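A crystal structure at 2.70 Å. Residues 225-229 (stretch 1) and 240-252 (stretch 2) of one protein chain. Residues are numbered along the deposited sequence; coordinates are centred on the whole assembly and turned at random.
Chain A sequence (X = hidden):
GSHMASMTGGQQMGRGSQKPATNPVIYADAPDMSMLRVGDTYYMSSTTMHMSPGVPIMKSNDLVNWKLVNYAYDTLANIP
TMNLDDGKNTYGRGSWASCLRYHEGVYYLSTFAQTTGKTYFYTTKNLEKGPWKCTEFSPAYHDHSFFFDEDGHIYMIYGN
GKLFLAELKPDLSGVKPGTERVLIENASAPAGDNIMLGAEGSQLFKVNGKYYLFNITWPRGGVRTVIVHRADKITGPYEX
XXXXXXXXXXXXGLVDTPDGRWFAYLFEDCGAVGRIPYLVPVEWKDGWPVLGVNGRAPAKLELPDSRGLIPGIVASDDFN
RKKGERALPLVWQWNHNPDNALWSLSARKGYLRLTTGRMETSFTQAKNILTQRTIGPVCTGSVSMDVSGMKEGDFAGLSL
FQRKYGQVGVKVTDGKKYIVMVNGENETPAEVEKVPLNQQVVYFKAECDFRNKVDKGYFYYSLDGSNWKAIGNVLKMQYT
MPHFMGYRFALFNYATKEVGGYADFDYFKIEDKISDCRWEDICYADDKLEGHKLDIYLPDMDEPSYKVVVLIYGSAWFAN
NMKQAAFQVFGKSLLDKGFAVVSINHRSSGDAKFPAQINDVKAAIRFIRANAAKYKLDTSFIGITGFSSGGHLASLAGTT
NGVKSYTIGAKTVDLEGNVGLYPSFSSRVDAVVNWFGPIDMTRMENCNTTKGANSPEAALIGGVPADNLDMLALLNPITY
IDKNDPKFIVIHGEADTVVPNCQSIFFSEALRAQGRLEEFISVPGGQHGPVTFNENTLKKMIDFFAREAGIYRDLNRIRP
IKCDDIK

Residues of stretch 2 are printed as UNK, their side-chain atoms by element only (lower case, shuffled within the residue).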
# COMPACT_ATOMS: atom_id res chain seq x y z
N THR A 225 18.46 -15.03 -15.19
CA THR A 225 18.75 -15.57 -16.53
C THR A 225 18.27 -17.03 -16.63
O THR A 225 18.39 -17.82 -15.68
CB THR A 225 20.24 -15.44 -16.86
OG1 THR A 225 20.56 -14.05 -16.92
CG2 THR A 225 20.62 -16.09 -18.18
N VAL A 226 17.73 -17.37 -17.81
CA VAL A 226 17.29 -18.72 -18.18
C VAL A 226 18.46 -19.44 -18.86
O VAL A 226 19.17 -18.83 -19.67
CB VAL A 226 16.05 -18.68 -19.10
CG1 VAL A 226 15.48 -20.07 -19.35
CG2 VAL A 226 14.98 -17.74 -18.57
N ILE A 227 18.65 -20.72 -18.53
CA ILE A 227 19.82 -21.49 -19.00
C ILE A 227 19.40 -22.94 -19.29
O ILE A 227 19.29 -23.78 -18.39
CB ILE A 227 20.98 -21.40 -17.98
CG1 ILE A 227 20.58 -21.89 -16.59
CG2 ILE A 227 21.54 -19.98 -17.93
CD1 ILE A 227 21.59 -21.58 -15.50
N VAL A 228 19.19 -23.22 -20.58
CA VAL A 228 18.72 -24.52 -21.06
C VAL A 228 19.93 -25.44 -21.23
O VAL A 228 20.99 -24.99 -21.67
CB VAL A 228 17.92 -24.36 -22.36
CG1 VAL A 228 17.53 -25.70 -22.97
CG2 VAL A 228 16.68 -23.50 -22.16
N HIS A 229 19.75 -26.72 -20.87
CA HIS A 229 20.71 -27.81 -21.11
C HIS A 229 20.09 -28.84 -22.07
O HIS A 229 19.07 -29.44 -21.75
CB HIS A 229 21.10 -28.50 -19.80
CG HIS A 229 22.16 -27.79 -19.03
ND1 HIS A 229 22.41 -26.44 -19.18
CD2 HIS A 229 23.02 -28.23 -18.08
CE1 HIS A 229 23.38 -26.08 -18.38
NE2 HIS A 229 23.77 -27.16 -17.69
N UNK A 240 23.85 -26.44 -22.79
CA UNK A 240 24.28 -25.30 -21.92
C UNK A 240 24.45 -24.02 -22.72
O UNK A 240 25.47 -23.83 -23.38
N UNK A 241 23.44 -23.14 -22.64
CA UNK A 241 23.47 -21.81 -23.28
C UNK A 241 22.71 -20.80 -22.41
O UNK A 241 22.17 -21.16 -21.36
c UNK A 241 22.85 -21.89 -24.68
n UNK A 241 23.93 -23.47 -28.00
c UNK A 241 23.24 -22.53 -27.12
n UNK A 241 23.26 -22.45 -29.95
c UNK A 241 23.94 -23.40 -29.33
c UNK A 241 23.64 -22.74 -25.67
n UNK A 241 24.62 -24.29 -30.03
N UNK A 242 22.70 -19.54 -22.85
CA UNK A 242 21.79 -18.50 -22.35
C UNK A 242 20.70 -18.30 -23.42
O UNK A 242 21.01 -18.00 -24.56
c UNK A 242 22.55 -17.20 -22.06
c UNK A 242 23.56 -17.37 -20.93
c UNK A 242 21.62 -16.03 -21.75
N UNK A 243 19.42 -18.49 -23.05
CA UNK A 243 18.32 -18.38 -24.02
C UNK A 243 17.48 -17.11 -23.76
O UNK A 243 16.88 -16.59 -24.70
c UNK A 243 16.50 -19.71 -22.84
c UNK A 243 18.27 -20.92 -24.13
c UNK A 243 17.44 -19.65 -24.03
N UNK A 244 17.42 -16.63 -22.52
CA UNK A 244 16.67 -15.41 -22.21
C UNK A 244 17.34 -14.64 -21.06
O UNK A 244 17.78 -15.24 -20.07
c UNK A 244 12.37 -12.53 -22.33
c UNK A 244 14.22 -14.61 -22.05
c UNK A 244 12.26 -13.43 -21.28
c UNK A 244 14.31 -13.70 -23.10
c UNK A 244 13.40 -12.67 -23.23
c UNK A 244 15.20 -15.75 -21.90
c UNK A 244 13.17 -14.46 -21.15
N UNK A 245 17.39 -13.31 -21.20
CA UNK A 245 18.05 -12.43 -20.25
C UNK A 245 17.44 -11.03 -20.35
O UNK A 245 18.06 -10.10 -20.86
c UNK A 245 19.56 -12.44 -20.52
c UNK A 245 20.37 -11.69 -19.47
o UNK A 245 22.20 -13.21 -19.22
c UNK A 245 21.83 -12.08 -19.52
n UNK A 245 22.67 -11.13 -19.89
N UNK A 246 16.21 -10.91 -19.83
CA UNK A 246 15.35 -9.76 -20.06
C UNK A 246 14.55 -9.49 -18.78
O UNK A 246 13.60 -10.21 -18.49
c UNK A 246 13.35 -9.02 -21.54
c UNK A 246 14.45 -10.03 -21.28
o UNK A 246 13.46 -7.88 -21.06
o UNK A 246 12.38 -9.39 -22.24
N UNK A 247 14.98 -8.47 -18.03
CA UNK A 247 14.33 -7.99 -16.80
C UNK A 247 14.30 -9.09 -15.72
O UNK A 247 13.39 -9.11 -14.87
n UNK A 247 9.10 -5.51 -19.77
c UNK A 247 11.53 -5.78 -18.38
n UNK A 247 11.16 -6.52 -19.58
n UNK A 247 9.75 -7.09 -21.30
c UNK A 247 12.92 -6.14 -17.89
c UNK A 247 12.92 -7.46 -17.12
c UNK A 247 10.00 -6.37 -20.22
N UNK A 248 15.29 -10.00 -15.75
CA UNK A 248 15.40 -11.12 -14.80
C UNK A 248 14.16 -12.02 -14.77
O UNK A 248 13.91 -12.72 -13.76
N UNK A 249 13.41 -12.02 -15.89
CA UNK A 249 12.21 -12.85 -16.07
C UNK A 249 12.68 -14.29 -16.35
O UNK A 249 12.93 -14.65 -17.50
c UNK A 249 11.32 -12.33 -17.22
c UNK A 249 10.41 -10.19 -18.27
c UNK A 249 10.87 -10.88 -17.01
c UNK A 249 10.13 -13.26 -17.46
N UNK A 250 12.78 -15.09 -15.29
CA UNK A 250 13.43 -16.39 -15.34
C UNK A 250 12.60 -17.44 -14.61
O UNK A 250 11.63 -17.12 -13.91
c UNK A 250 14.82 -16.28 -14.75
N UNK A 251 13.00 -18.70 -14.81
CA UNK A 251 12.46 -19.90 -14.17
C UNK A 251 11.12 -20.27 -14.81
O UNK A 251 10.18 -19.48 -14.82
c UNK A 251 11.79 -20.90 -10.50
c UNK A 251 11.60 -20.90 -12.00
c UNK A 251 12.29 -19.72 -12.66
n UNK A 251 11.43 -22.01 -9.88
o UNK A 251 12.25 -19.93 -9.90
N UNK A 252 11.05 -21.52 -15.29
CA UNK A 252 9.89 -22.09 -15.95
C UNK A 252 10.30 -23.23 -16.88
O UNK A 252 11.35 -23.84 -16.71

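Position 240 has no side-chain atoms. Its CA lies 3.3 Å from Val-228 O and 3.5 Å from His-229 ND1. This is Gly-240, whose bare CA meets the imidazole directly.

Position 241 carries three carbons, a nitrogen, then a carbon bearing two more nitrogens: a guanidinium, hence Arg-241. Its extended side chain leads away into an exposed setting that suits charge. Arg-241 N donates to Val-228 O at 3.2 Å.

Position 242 has one carbon carrying two others, the fork of Val-242. Its CG1 packs 3.7 Å from Thr-225 CG2.

Position 243 has the same three-carbon fork, but its CB points toward stretch 1. The fork identifies Val-243. Its CG2 lies 3.7 Å from Val-226 CG1 and its CG1 lies 3.6 Å from Val-228 CG2, so the short side chain packs against both valines.

Position 244 shows one carbon and a six-carbon ring, identifying Phe-244. Its ring leads away, leaving CB 3.9 Å from Val-226 CG2; its O accepts from Val-226 N at 3.1 Å.

Position 245 has three carbons, the third bearing one oxygen and one nitrogen: the amide of Gln-245. Its length brings OE1 within 2.9 Å of Thr-225 OG1, which donates a hydrogen bond to it.

Position 246 has two carbons, the second carrying two oxygens, and touches nothing on stretch 1. This carboxylate is Asp-246.

Position 247 repeats the guanidinium pattern, also out of reach. Arg-247 turns back on its neighbour, with NE 3.1 Å from Asp-246 OD1 in a salt bridge.

Position 248 has no side chain and a phi of 56°, which favours glycine: Gly-248, within a type I' turn.

Position 249 has four carbons, forked at the first, with one arm two carbons long. Ile-249 closes the turn, its N bonding Asp-246 O at 3.2 Å, and directs its apolar side chain away into a buried site.

Position 250 has one carbon, Ala-250; its CB points toward stretch 1 and sits 4.1 Å from Val-226 CG2.

Position 251 has another three-carbon amide, Gln-251, pointing away; its nearest side-chain atom, CB, stays 6.8 Å from Val-226 CG2, so the amide plays no part in this contact. Position 252 has no side chain and touches nothing there: Gly-252, with phi 156° and psi -157°, which glycine adopts far more readily than other residues.

The contact centres on Val-226, whose methyls meet Val-243, Phe-244 and Ala-250. Backbone bonds flank this apolar cluster, including a weak one from Val-243 N to Val-226 O (3.4 Å).

Stretch 2, residues 240-252: GRVVFQDRGIAQG
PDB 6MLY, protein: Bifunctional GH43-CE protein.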